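PDB 2QZB: uncharacterized protein YfeY from Escherichia coli, which is of unknown function but belongs to the DUF1131 family and is probably an exported lipoprotein. Local coordinates for residues Leu24-Leu30 and Gly77-Ile82; Phe109-Gln113 and Val123-Ala127; Asp42-Ser47 and Phe59-Lys64. All coordinates share one frame; numbering follows the deposited sequence.

Contact 1 (Leu24-Leu30 and Gly77-Ile82); sequences LTASTPL and GTISRI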
ATOM      1  N   LEU A  24       9.533  10.176  -1.286  1.00 33.63           N
ATOM      2  CA  LEU A  24       8.132  10.582  -1.182  1.00 32.23           C
ATOM      3  C   LEU A  24       7.730  10.548   0.299  1.00 32.97           C
ATOM      4  O   LEU A  24       7.806   9.511   0.938  1.00 32.50           O
ATOM      5  CB  LEU A  24       7.249   9.651  -1.992  1.00 30.70           C
ATOM      6  CG  LEU A  24       7.488   9.541  -3.497  1.00 31.02           C
ATOM      7  CD1 LEU A  24       6.732   8.359  -4.054  1.00 28.30           C
ATOM      8  CD2 LEU A  24       7.037  10.825  -4.222  1.00 28.79           C
ATOM      9  N   THR A  25       7.355  11.706   0.837  1.00 33.69           N
ATOM     10  CA  THR A  25       7.106  11.875   2.273  1.00 34.40           C
ATOM     11  C   THR A  25       5.860  12.726   2.486  1.00 34.35           C
ATOM     12  O   THR A  25       5.199  13.165   1.518  1.00 32.33           O
ATOM     13  CB  THR A  25       8.335  12.490   3.069  1.00 35.36           C
ATOM     14  OG1 THR A  25       8.435  13.902   2.831  1.00 37.87           O
ATOM     15  CG2 THR A  25       9.666  11.817   2.728  1.00 34.47           C
ATOM     16  N   ALA A  26       5.515  12.929   3.756  1.00 34.68           N
ATOM     17  CA  ALA A  26       4.384  13.778   4.118  1.00 35.38           C
ATOM     18  C   ALA A  26       4.620  15.228   3.659  1.00 35.94           C
ATOM     19  O   ALA A  26       3.667  15.971   3.453  1.00 36.51           O
ATOM     20  CB  ALA A  26       4.133  13.733   5.620  1.00 35.58           C
ATOM     21  N   SER A  27       5.869  15.638   3.490  1.00 36.63           N
ATOM     22  CA  SER A  27       6.105  17.024   3.027  1.00 38.02           C
ATOM     23  C   SER A  27       6.169  17.171   1.497  1.00 38.00           C
ATOM     24  O   SER A  27       6.237  18.292   0.979  1.00 38.51           O
ATOM     25  CB  SER A  27       7.322  17.658   3.708  1.00 38.78           C
ATOM     26  OG  SER A  27       8.399  16.739   3.845  1.00 41.60           O
ATOM     27  N   THR A  28       6.134  16.044   0.775  1.00 36.66           N
ATOM     28  CA  THR A  28       6.118  16.078  -0.674  1.00 35.26           C
ATOM     29  C   THR A  28       4.803  16.633  -1.221  1.00 34.60           C
ATOM     30  O   THR A  28       3.747  16.088  -0.969  1.00 34.86           O
ATOM     31  CB  THR A  28       6.445  14.703  -1.285  1.00 35.22           C
ATOM     32  OG1 THR A  28       7.636  14.178  -0.677  1.00 32.48           O
ATOM     33  CG2 THR A  28       6.669  14.850  -2.786  1.00 34.13           C
ATOM     34  N   PRO A  29       4.867  17.752  -1.964  1.00 34.71           N
ATOM     35  CA  PRO A  29       3.670  18.289  -2.594  1.00 34.59           C
ATOM     36  C   PRO A  29       3.028  17.278  -3.535  1.00 34.31           C
ATOM     37  O   PRO A  29       3.745  16.500  -4.173  1.00 34.56           O
ATOM     38  CB  PRO A  29       4.211  19.441  -3.460  1.00 35.29           C
ATOM     39  CG  PRO A  29       5.518  19.790  -2.900  1.00 34.81           C
ATOM     40  CD  PRO A  29       6.063  18.575  -2.219  1.00 34.62           C
ATOM     41  N   LEU A  30       1.708  17.308  -3.648  1.00 32.92           N
ATOM     42  CA  LEU A  30       1.047  16.436  -4.569  1.00 33.25           C
ATOM     43  C   LEU A  30       1.038  17.067  -5.965  1.00 33.19           C
ATOM     44  O   LEU A  30       0.025  17.557  -6.439  1.00 32.29           O
ATOM     45  CB  LEU A  30      -0.345  16.063  -4.091  1.00 33.57           C
ATOM     46  CG  LEU A  30      -0.973  14.924  -4.879  1.00 35.61           C
ATOM     47  CD1 LEU A  30      -0.450  13.587  -4.373  1.00 34.31           C
ATOM     48  CD2 LEU A  30      -2.461  15.002  -4.794  1.00 37.73           C
ATOM     49  N   GLY A  77      -3.408  19.300   0.063  1.00 39.50           N
ATOM     50  CA  GLY A  77      -2.816  18.746  -1.201  1.00 39.06           C
ATOM     51  C   GLY A  77      -1.325  18.352  -1.131  1.00 38.75           C
ATOM     52  O   GLY A  77      -0.478  18.746  -1.966  1.00 39.17           O
ATOM     53  N   THR A  78      -0.998  17.584  -0.104  1.00 37.05           N
ATOM     54  CA  THR A  78       0.363  17.138   0.148  1.00 35.73           C
ATOM     55  C   THR A  78       0.190  15.629   0.294  1.00 33.85           C
ATOM     56  O   THR A  78      -0.932  15.177   0.441  1.00 33.90           O
ATOM     57  CB  THR A  78       0.959  17.879   1.386  1.00 36.85           C
ATOM     58  OG1 THR A  78       2.283  17.405   1.679  1.00 38.52           O
ATOM     59  CG2 THR A  78       0.095  17.696   2.596  1.00 34.65           C
ATOM     60  N   ILE A  79       1.242  14.833   0.154  1.00 32.70           N
ATOM     61  CA  ILE A  79       1.037  13.375   0.122  1.00 30.63           C
ATOM     62  C   ILE A  79       0.614  12.841   1.480  1.00 29.72           C
ATOM     63  O   ILE A  79       1.330  13.030   2.441  1.00 29.78           O
ATOM     64  CB  ILE A  79       2.322  12.596  -0.348  1.00 30.81           C
ATOM     65  CG1 ILE A  79       2.620  12.898  -1.822  1.00 30.33           C
ATOM     66  CG2 ILE A  79       2.104  11.095  -0.181  1.00 28.96           C
ATOM     67  CD1 ILE A  79       3.988  12.357  -2.319  1.00 30.93           C
ATOM     68  N   SER A  80      -0.523  12.156   1.545  1.00 29.58           N
ATOM     69  CA  SER A  80      -0.991  11.567   2.800  1.00 29.83           C
ATOM     70  C   SER A  80      -1.130  10.026   2.812  1.00 28.35           C
ATOM     71  O   SER A  80      -1.320   9.428   3.877  1.00 26.77           O
ATOM     72  CB  SER A  80      -2.320  12.195   3.187  1.00 30.18           C
ATOM     73  OG  SER A  80      -3.266  11.871   2.214  1.00 31.99           O
ATOM     74  N   ARG A  81      -1.030   9.399   1.633  1.00 25.71           N
ATOM     75  CA  ARG A  81      -1.117   7.938   1.491  1.00 24.13           C
ATOM     76  C   ARG A  81      -0.417   7.527   0.193  1.00 24.10           C
ATOM     77  O   ARG A  81      -0.510   8.268  -0.833  1.00 21.85           O
ATOM     78  CB  ARG A  81      -2.574   7.467   1.465  1.00 23.53           C
ATOM     79  CG  ARG A  81      -2.775   5.932   1.247  1.00 23.79           C
ATOM     80  CD  ARG A  81      -4.234   5.501   1.291  1.00 25.44           C
ATOM     81  NE  ARG A  81      -4.418   4.141   0.805  1.00 27.51           N
ATOM     82  CZ  ARG A  81      -5.483   3.370   1.026  1.00 31.17           C
ATOM     83  NH1 ARG A  81      -5.535   2.146   0.506  1.00 28.56           N
ATOM     84  NH2 ARG A  81      -6.511   3.815   1.747  1.00 31.96           N
ATOM     85  N   ILE A  82       0.291   6.383   0.245  1.00 22.63           N
ATOM     86  CA  ILE A  82       0.935   5.770  -0.959  1.00 22.50           C
ATOM     87  C   ILE A  82       0.669   4.287  -0.858  1.00 23.11           C
ATOM     88  O   ILE A  82       1.037   3.661   0.160  1.00 23.36           O
ATOM     89  CB  ILE A  82       2.465   5.980  -1.006  1.00 22.48           C
ATOM     90  CG1 ILE A  82       2.817   7.476  -0.962  1.00 21.91           C
ATOM     91  CG2 ILE A  82       3.085   5.294  -2.292  1.00 22.44           C
ATOM     92  CD1 ILE A  82       4.219   7.820  -0.384  1.00 22.70           C
TER
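The flat groups in this contact are peptide carbonyls, three of which receive bonds between L24-L30 and G77-I82. T28 O is met nearly end-on by I79 N at 3.0 Å, the C=O...N angle being 170°. The other two are approached from outside their planes: T78 OG1 donates to A26 O over 2.7 Å, and L30 N reaches G77 O at 3.1 Å with a tilt of 33°. The I79 and L30 bonds flank the single bridge between P29 and T78. The T78 hydroxyl is carried to the turn because OG1 stands anti to its own backbone nitrogen (chi1 178°); R166 adds weak bonds to the same hydroxyl and to A26 O. A26 CA also directs its hydrogen at I79 O.

I79 is the main apolar contributor. Its CB lies against T25 O, while its side chain lies alongside that of T28, both pointing the same way, with I79 CD1 3.6 Å from T28 CB. L24 CD2 comes to the same I79 CD1 at 3.9 Å, and the L30 side chain crosses that of I79 at about a right angle, CD1 near I79 CG1. Farther along, I82 CD1 packs on L24 CB at 3.9 Å. M70 and I72 of strand 67-73 and W164 of strand 158-165 extend this apolar cluster into the sheet.

The loop segment is shaped by its own bonds: T28 N returns to T25 O, and T28 OG1 accepts from T25 N at 2.9 Å, so the threonine joins the turn through both backbone and side chain. The arrangement is that of a type I beta turn, T25 to T28, seated on the approach to strand 81-84, where S80 and R81 both face N73 in a classic beta bulge.

Contact 2 (Phe109-Gln113 and Val123-Ala127); sequences FGNCQ and VECKA
Strands 112-114 and 123-126 form a disulfide-bridged beta hairpin, with C112 and C125 an antiparallel non-hydrogen-bonded pair, C112 CA and C125 CA 4.0 Å apart. Both SG atoms lie beside their own backbone nitrogens, anti to the carbonyl carbons, which turns them toward each other for the 2.1 Å bond between C112 SG and C125 SG; chi3 is 106°. V123 CG1 lies against C112 CB at 3.8 Å, and F101 of helix 101-104 touches both cysteines.

Next along the hairpin, Q113 and E124 form a hydrogen-bonded pair: E124 N gives a nearly straight 2.6 Å bond to Q113 O, and Q113 N returns one to E124 O at 2.8 Å. This is the usual setting of a cross-strand disulfide, placed between the hydrogen-bonded sites of neighbouring antiparallel strands, here with 112-114 one of the two outermost strands of the chain's sheet. On the far side of the cysteine pair, K126 N bonds N111 O at 3.2 Å. The K126 side chain bends at chi2 (118°) and passes along N111 O, bringing NZ to G110 O for a weak bond of 2.8 Å. E124 turns its carboxylate away from Q113, to a salt bridge with R165 and a hydrogen bond from Q136.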
ATOM      1  N   PHE A 109      -7.109 -11.872  14.102  1.00 34.21           N
ATOM      2  CA  PHE A 109      -7.804 -11.137  15.176  1.00 36.11           C
ATOM      3  C   PHE A 109      -7.044  -9.898  15.596  1.00 36.60           C
ATOM      4  O   PHE A 109      -5.849  -9.959  15.937  1.00 36.57           O
ATOM      5  CB  PHE A 109      -8.076 -12.065  16.387  1.00 37.26           C
ATOM      6  CG  PHE A 109      -8.817 -11.393  17.530  1.00 40.73           C
ATOM      7  CD1 PHE A 109     -10.204 -11.504  17.636  1.00 42.91           C
ATOM      8  CD2 PHE A 109      -8.128 -10.643  18.492  1.00 42.89           C
ATOM      9  CE1 PHE A 109     -10.893 -10.868  18.669  1.00 44.09           C
ATOM     10  CE2 PHE A 109      -8.810 -10.009  19.529  1.00 44.40           C
ATOM     11  CZ  PHE A 109     -10.193 -10.123  19.617  1.00 43.09           C
ATOM     12  N   GLY A 110      -7.728  -8.761  15.518  1.00 37.70           N
ATOM     13  CA  GLY A 110      -7.220  -7.495  16.045  1.00 38.33           C
ATOM     14  C   GLY A 110      -6.145  -6.819  15.213  1.00 39.49           C
ATOM     15  O   GLY A 110      -6.027  -5.596  15.239  1.00 39.53           O
ATOM     16  N   ASN A 111      -5.320  -7.618  14.532  1.00 40.07           N
ATOM     17  CA  ASN A 111      -4.276  -7.125  13.612  1.00 39.50           C
ATOM     18  C   ASN A 111      -4.857  -6.561  12.279  1.00 38.96           C
ATOM     19  O   ASN A 111      -4.334  -5.597  11.681  1.00 38.14           O
ATOM     20  CB  ASN A 111      -3.356  -8.301  13.226  1.00 40.16           C
ATOM     21  CG  ASN A 111      -2.697  -9.010  14.435  1.00 42.90           C
ATOM     22  OD1 ASN A 111      -1.696  -8.523  14.977  1.00 43.24           O
ATOM     23  ND2 ASN A 111      -3.209 -10.216  14.797  1.00 44.45           N
ATOM     24  N   CYS A 112      -5.941  -7.198  11.836  1.00 38.32           N
ATOM     25  CA  CYS A 112      -6.391  -7.198  10.449  1.00 38.29           C
ATOM     26  C   CYS A 112      -7.873  -6.923  10.351  1.00 39.06           C
ATOM     27  O   CYS A 112      -8.627  -7.247  11.261  1.00 38.23           O
ATOM     28  CB  CYS A 112      -6.139  -8.568   9.822  1.00 37.99           C
ATOM     29  SG  CYS A 112      -4.424  -9.123   9.967  1.00 36.06           S
ATOM     30  N   GLN A 113      -8.260  -6.335   9.216  1.00 39.75           N
ATOM     31  CA  GLN A 113      -9.625  -5.963   8.884  1.00 42.19           C
ATOM     32  C   GLN A 113      -9.804  -6.034   7.359  1.00 41.69           C
ATOM     33  O   GLN A 113      -8.840  -5.913   6.607  1.00 41.53           O
ATOM     34  CB  GLN A 113      -9.908  -4.536   9.385  1.00 41.92           C
ATOM     35  CG  GLN A 113     -10.290  -4.460  10.883  1.00 45.16           C
ATOM     36  CD  GLN A 113      -9.949  -3.123  11.561  1.00 45.81           C
ATOM     37  OE1 GLN A 113      -9.585  -2.123  10.910  1.00 50.86           O
ATOM     38  NE2 GLN A 113     -10.040  -3.117  12.888  1.00 48.33           N
ATOM     39  N   VAL A 123      -7.639  -8.224   2.659  1.00 31.74           N
ATOM     40  CA  VAL A 123      -7.636  -8.004   4.091  1.00 30.87           C
ATOM     41  C   VAL A 123      -6.438  -7.099   4.355  1.00 30.34           C
ATOM     42  O   VAL A 123      -5.369  -7.298   3.758  1.00 30.22           O
ATOM     43  CB  VAL A 123      -7.520  -9.349   4.827  1.00 30.29           C
ATOM     44  CG1 VAL A 123      -7.427  -9.153   6.340  1.00 32.77           C
ATOM     45  CG2 VAL A 123      -8.753 -10.172   4.528  1.00 30.98           C
ATOM     46  N   GLU A 124      -6.626  -6.092   5.205  1.00 28.98           N
ATOM     47  CA  GLU A 124      -5.566  -5.165   5.526  1.00 29.33           C
ATOM     48  C   GLU A 124      -5.149  -5.285   6.994  1.00 29.13           C
ATOM     49  O   GLU A 124      -6.016  -5.264   7.884  1.00 28.46           O
ATOM     50  CB  GLU A 124      -6.042  -3.755   5.255  1.00 28.69           C
ATOM     51  CG  GLU A 124      -4.971  -2.694   5.354  1.00 32.60           C
ATOM     52  CD  GLU A 124      -5.510  -1.343   4.990  1.00 36.73           C
ATOM     53  OE1 GLU A 124      -6.251  -1.243   3.979  1.00 40.74           O
ATOM     54  OE2 GLU A 124      -5.216  -0.394   5.732  1.00 40.97           O
ATOM     55  N   CYS A 125      -3.836  -5.354   7.224  1.00 28.86           N
ATOM     56  CA  CYS A 125      -3.235  -5.587   8.543  1.00 29.19           C
ATOM     57  C   CYS A 125      -2.136  -4.583   8.814  1.00 28.85           C
ATOM     58  O   CYS A 125      -1.308  -4.334   7.952  1.00 27.41           O
ATOM     59  CB  CYS A 125      -2.593  -6.991   8.641  1.00 29.62           C
ATOM     60  SG  CYS A 125      -3.631  -8.453   8.198  1.00 33.50           S
ATOM     61  N   LYS A 126      -2.081  -4.058  10.037  1.00 28.74           N
ATOM     62  CA  LYS A 126      -1.032  -3.121  10.396  1.00 30.61           C
ATOM     63  C   LYS A 126       0.255  -3.873  10.583  1.00 30.06           C
ATOM     64  O   LYS A 126       0.273  -5.006  11.096  1.00 31.35           O
ATOM     65  CB  LYS A 126      -1.369  -2.342  11.687  1.00 31.30           C
ATOM     66  CG  LYS A 126      -2.819  -1.942  11.812  1.00 36.69           C
ATOM     67  CD  LYS A 126      -3.474  -2.600  13.059  1.00 46.48           C
ATOM     68  CE  LYS A 126      -4.890  -2.060  13.335  1.00 50.27           C
ATOM     69  NZ  LYS A 126      -5.700  -3.017  14.176  1.00 53.41           N
ATOM     70  N   ALA A 127       1.335  -3.254  10.162  1.00 29.81           N
ATOM     71  CA  ALA A 127       2.640  -3.805  10.328  1.00 29.37           C
ATOM     72  C   ALA A 127       3.001  -3.720  11.811  1.00 30.56           C
ATOM     73  O   ALA A 127       2.753  -2.694  12.472  1.00 29.88           O
ATOM     74  CB  ALA A 127       3.608  -3.036   9.508  1.00 29.74           C
TER

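Contact 3 (Asp42-Ser47 and Phe59-Lys64); sequences DYRLRS and FFEVMK
Strands 44-47 and 59-64 run antiparallel at 154°, with R44 and M63, then R46 and E61, as hydrogen-bonded pairs; the M63 N to R44 O bond is 2.7 Å and almost straight. On the face bearing R46, E61 and M63, the guanidinium brings two nitrogens to one carboxylate oxygen. R46 NE meets E61 OE2 at 3.1 Å, nearly in line with the C-O bond, and R46 NH2 completes the salt bridge to E61 OE2 at 3.0 Å, from the syn side but tilted out of the carboxylate plane. The two planes are only 22° apart. M63, bent at chi2 and chi3, folds its CE over the centre of the guanidinium face, 3.7 Å above the plane. An alanine in place of E61 would remove the carboxylate and is likely to leave the R46 guanidinium without its charged mate and freer to turn against the M63 methyl.

The other face carries L45, V62, F60 and S47. L45 CD1 touches F60 CB at 3.8 Å and V62 CG2, and S47 CB approaches F60 CE2 obliquely. V62 CG1 sits over one face of the Y43 ring, 3.8 Å from its centroid, a CH-pi contact, while M63 O lies in plane at that ring's edge; the Y43 hydroxyl bonds D86. The whole is an antiparallel beta hairpin at the sheet's border, its apolar face backed by I35 of helix 32-38.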
ATOM      1  N   ASP A  42      12.560   3.610 -13.291  1.00 33.05           N
ATOM      2  CA  ASP A  42      12.205   3.857 -14.655  1.00 30.96           C
ATOM      3  C   ASP A  42      10.674   3.844 -14.718  1.00 28.58           C
ATOM      4  O   ASP A  42      10.083   2.941 -15.293  1.00 29.17           O
ATOM      5  CB  ASP A  42      12.792   2.752 -15.540  1.00 31.76           C
ATOM      6  CG  ASP A  42      14.297   2.549 -15.321  1.00 32.75           C
ATOM      7  OD1 ASP A  42      15.052   3.516 -15.530  1.00 35.39           O
ATOM      8  OD2 ASP A  42      14.710   1.416 -14.968  1.00 34.02           O
ATOM      9  N   TYR A  43      10.042   4.846 -14.120  1.00 25.95           N
ATOM     10  CA  TYR A  43       8.588   4.895 -14.039  1.00 23.61           C
ATOM     11  C   TYR A  43       8.049   5.921 -15.011  1.00 21.99           C
ATOM     12  O   TYR A  43       8.770   6.814 -15.424  1.00 19.84           O
ATOM     13  CB  TYR A  43       8.161   5.331 -12.642  1.00 23.43           C
ATOM     14  CG  TYR A  43       8.505   4.359 -11.527  1.00 24.52           C
ATOM     15  CD1 TYR A  43       8.006   3.066 -11.528  1.00 24.44           C
ATOM     16  CD2 TYR A  43       9.335   4.750 -10.485  1.00 24.07           C
ATOM     17  CE1 TYR A  43       8.303   2.195 -10.505  1.00 25.76           C
ATOM     18  CE2 TYR A  43       9.643   3.895  -9.476  1.00 26.70           C
ATOM     19  CZ  TYR A  43       9.113   2.619  -9.489  1.00 26.32           C
ATOM     20  OH  TYR A  43       9.409   1.763  -8.468  1.00 27.06           O
ATOM     21  N   ARG A  44       6.765   5.776 -15.322  1.00 20.90           N
ATOM     22  CA  ARG A  44       5.946   6.806 -15.916  1.00 21.57           C
ATOM     23  C   ARG A  44       4.960   7.273 -14.836  1.00 21.82           C
ATOM     24  O   ARG A  44       4.822   6.638 -13.786  1.00 21.83           O
ATOM     25  CB  ARG A  44       5.173   6.219 -17.117  1.00 21.58           C
ATOM     26  CG  ARG A  44       5.987   6.132 -18.453  1.00 22.16           C
ATOM     27  CD  ARG A  44       7.243   5.231 -18.363  1.00 22.52           C
ATOM     28  NE  ARG A  44       7.834   5.029 -19.688  1.00 23.33           N
ATOM     29  CZ  ARG A  44       7.619   3.972 -20.476  1.00 25.35           C
ATOM     30  NH1 ARG A  44       6.805   2.968 -20.114  1.00 24.28           N
ATOM     31  NH2 ARG A  44       8.213   3.918 -21.659  1.00 25.10           N
ATOM     32  N   LEU A  45       4.271   8.371 -15.096  1.00 22.58           N
ATOM     33  CA  LEU A  45       3.368   9.000 -14.126  1.00 22.55           C
ATOM     34  C   LEU A  45       2.066   9.428 -14.833  1.00 22.92           C
ATOM     35  O   LEU A  45       2.105   9.957 -15.959  1.00 22.34           O
ATOM     36  CB  LEU A  45       4.088  10.215 -13.510  1.00 23.05           C
ATOM     37  CG  LEU A  45       3.454  10.924 -12.310  1.00 24.67           C
ATOM     38  CD1 LEU A  45       3.335  10.006 -11.059  1.00 21.47           C
ATOM     39  CD2 LEU A  45       4.274  12.141 -11.980  1.00 24.83           C
ATOM     40  N   ARG A  46       0.930   9.187 -14.187  1.00 21.11           N
ATOM     41  CA  ARG A  46      -0.380   9.441 -14.739  1.00 22.22           C
ATOM     42  C   ARG A  46      -1.151  10.146 -13.613  1.00 22.76           C
ATOM     43  O   ARG A  46      -0.777  10.011 -12.472  1.00 21.99           O
ATOM     44  CB  ARG A  46      -1.017   8.073 -14.936  1.00 22.89           C
ATOM     45  CG  ARG A  46      -1.942   7.978 -15.968  1.00 25.04           C
ATOM     46  CD  ARG A  46      -1.886   6.592 -16.477  1.00 26.58           C
ATOM     47  NE  ARG A  46      -2.598   5.600 -15.672  1.00 26.11           N
ATOM     48  CZ  ARG A  46      -3.192   4.556 -16.224  1.00 27.21           C
ATOM     49  NH1 ARG A  46      -3.154   4.406 -17.553  1.00 25.75           N
ATOM     50  NH2 ARG A  46      -3.835   3.677 -15.470  1.00 25.17           N
ATOM     51  N   SER A  47      -2.224  10.879 -13.917  1.00 22.76           N
ATOM     52  CA  SER A  47      -2.994  11.501 -12.851  1.00 23.38           C
ATOM     53  C   SER A  47      -4.476  11.226 -12.955  1.00 23.41           C
ATOM     54  O   SER A  47      -4.962  10.689 -13.937  1.00 22.61           O
ATOM     55  CB  SER A  47      -2.696  12.999 -12.670  1.00 23.43           C
ATOM     56  OG  SER A  47      -3.106  13.782 -13.791  1.00 26.29           O
ATOM     57  N   PHE A  59      -5.081  12.481  -7.437  1.00 25.45           N
ATOM     58  CA  PHE A  59      -4.155  11.380  -7.168  1.00 24.31           C
ATOM     59  C   PHE A  59      -3.211  11.159  -8.358  1.00 23.48           C
ATOM     60  O   PHE A  59      -3.496  11.658  -9.460  1.00 21.42           O
ATOM     61  CB  PHE A  59      -4.890  10.088  -6.760  1.00 24.17           C
ATOM     62  CG  PHE A  59      -5.684   9.443  -7.852  1.00 24.54           C
ATOM     63  CD1 PHE A  59      -7.021   9.745  -8.020  1.00 24.84           C
ATOM     64  CD2 PHE A  59      -5.111   8.487  -8.666  1.00 23.77           C
ATOM     65  CE1 PHE A  59      -7.759   9.138  -9.018  1.00 26.18           C
ATOM     66  CE2 PHE A  59      -5.815   7.892  -9.680  1.00 27.45           C
ATOM     67  CZ  PHE A  59      -7.172   8.192  -9.849  1.00 28.21           C
ATOM     68  N   PHE A  60      -2.101  10.453  -8.118  1.00 22.45           N
ATOM     69  CA  PHE A  60      -1.168  10.054  -9.187  1.00 21.89           C
ATOM     70  C   PHE A  60      -0.978   8.550  -9.170  1.00 21.40           C
ATOM     71  O   PHE A  60      -0.970   7.936  -8.109  1.00 19.67           O
ATOM     72  CB  PHE A  60       0.196  10.771  -9.068  1.00 21.80           C
ATOM     73  CG  PHE A  60       0.125  12.248  -9.337  1.00 24.22           C
ATOM     74  CD1 PHE A  60      -0.216  13.147  -8.303  1.00 26.92           C
ATOM     75  CD2 PHE A  60       0.350  12.751 -10.631  1.00 25.05           C
ATOM     76  CE1 PHE A  60      -0.326  14.502  -8.543  1.00 24.36           C
ATOM     77  CE2 PHE A  60       0.255  14.098 -10.890  1.00 23.70           C
ATOM     78  CZ  PHE A  60      -0.093  14.988  -9.852  1.00 25.71           C
ATOM     79  N   GLU A  61      -0.853   7.963 -10.359  1.00 21.05           N
ATOM     80  CA  GLU A  61      -0.439   6.581 -10.533  1.00 22.07           C
ATOM     81  C   GLU A  61       0.960   6.576 -11.125  1.00 21.39           C
ATOM     82  O   GLU A  61       1.236   7.164 -12.192  1.00 21.51           O
ATOM     83  CB  GLU A  61      -1.426   5.810 -11.431  1.00 22.23           C
ATOM     84  CG  GLU A  61      -2.743   5.427 -10.695  1.00 24.39           C
ATOM     85  CD  GLU A  61      -3.750   4.787 -11.611  1.00 25.07           C
ATOM     86  OE1 GLU A  61      -4.562   3.961 -11.146  1.00 31.76           O
ATOM     87  OE2 GLU A  61      -3.706   5.077 -12.821  1.00 29.16           O
ATOM     88  N   VAL A  62       1.847   5.930 -10.406  1.00 20.86           N
ATOM     89  CA  VAL A  62       3.195   5.729 -10.825  1.00 20.49           C
ATOM     90  C   VAL A  62       3.165   4.417 -11.596  1.00 20.86           C
ATOM     91  O   VAL A  62       2.732   3.410 -11.089  1.00 21.29           O
ATOM     92  CB  VAL A  62       4.123   5.625  -9.610  1.00 20.93           C
ATOM     93  CG1 VAL A  62       5.530   5.317 -10.062  1.00 21.14           C
ATOM     94  CG2 VAL A  62       4.098   6.953  -8.788  1.00 20.15           C
ATOM     95  N   MET A  63       3.612   4.441 -12.832  1.00 20.98           N
ATOM     96  CA  MET A  63       3.384   3.310 -13.723  1.00 22.07           C
ATOM     97  C   MET A  63       4.689   2.574 -13.980  1.00 23.14           C
ATOM     98  O   MET A  63       5.727   3.192 -14.210  1.00 22.93           O
ATOM     99  CB  MET A  63       2.799   3.783 -15.065  1.00 21.07           C
ATOM    100  CG  MET A  63       1.463   4.610 -14.957  1.00 21.00           C
ATOM    101  SD  MET A  63       0.100   3.683 -14.211  1.00 14.28           S
ATOM    102  CE  MET A  63      -0.257   2.431 -15.414  1.00 23.75           C
ATOM    103  N   LYS A  64       4.614   1.263 -13.968  1.00 24.83           N
ATOM    104  CA  LYS A  64       5.783   0.430 -14.257  1.00 28.19           C
ATOM    105  C   LYS A  64       5.354  -0.451 -15.405  1.00 27.84           C
ATOM    106  O   LYS A  64       4.569  -1.377 -15.240  1.00 27.95           O
ATOM    107  CB  LYS A  64       6.205  -0.390 -13.048  1.00 27.12           C
ATOM    108  CG  LYS A  64       7.580  -1.088 -13.249  1.00 32.42           C
ATOM    109  CD  LYS A  64       8.064  -1.826 -12.013  1.00 31.22           C
ATOM    110  CE  LYS A  64       7.543  -3.257 -11.955  1.00 37.45           C
ATOM    111  NZ  LYS A  64       8.430  -4.128 -11.079  1.00 37.71           N
TER
HETATM  112  O   HOH W   1       7.804   2.301 -16.806  1.00 45.10           O

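All three contacts reach the same antiparallel sheet. Contacts 2 and 3 are hairpins at its two ends, on opposite sides of the chain's centre, with centres 28 Å apart and nearest atoms about 16 Å apart. Contact 1 lies between them in the sheet order, where the 24-30 loop meets the approach to strand 81-84. It touches contact 3 through L30 O and F60 CE1, 3.7 Å apart, and along the chain it encloses the hairpin of contact 3. Contact 2 follows later in sequence; its centre is 24 Å from that of contact 1, although their nearest atoms come within about 5 Å without touching.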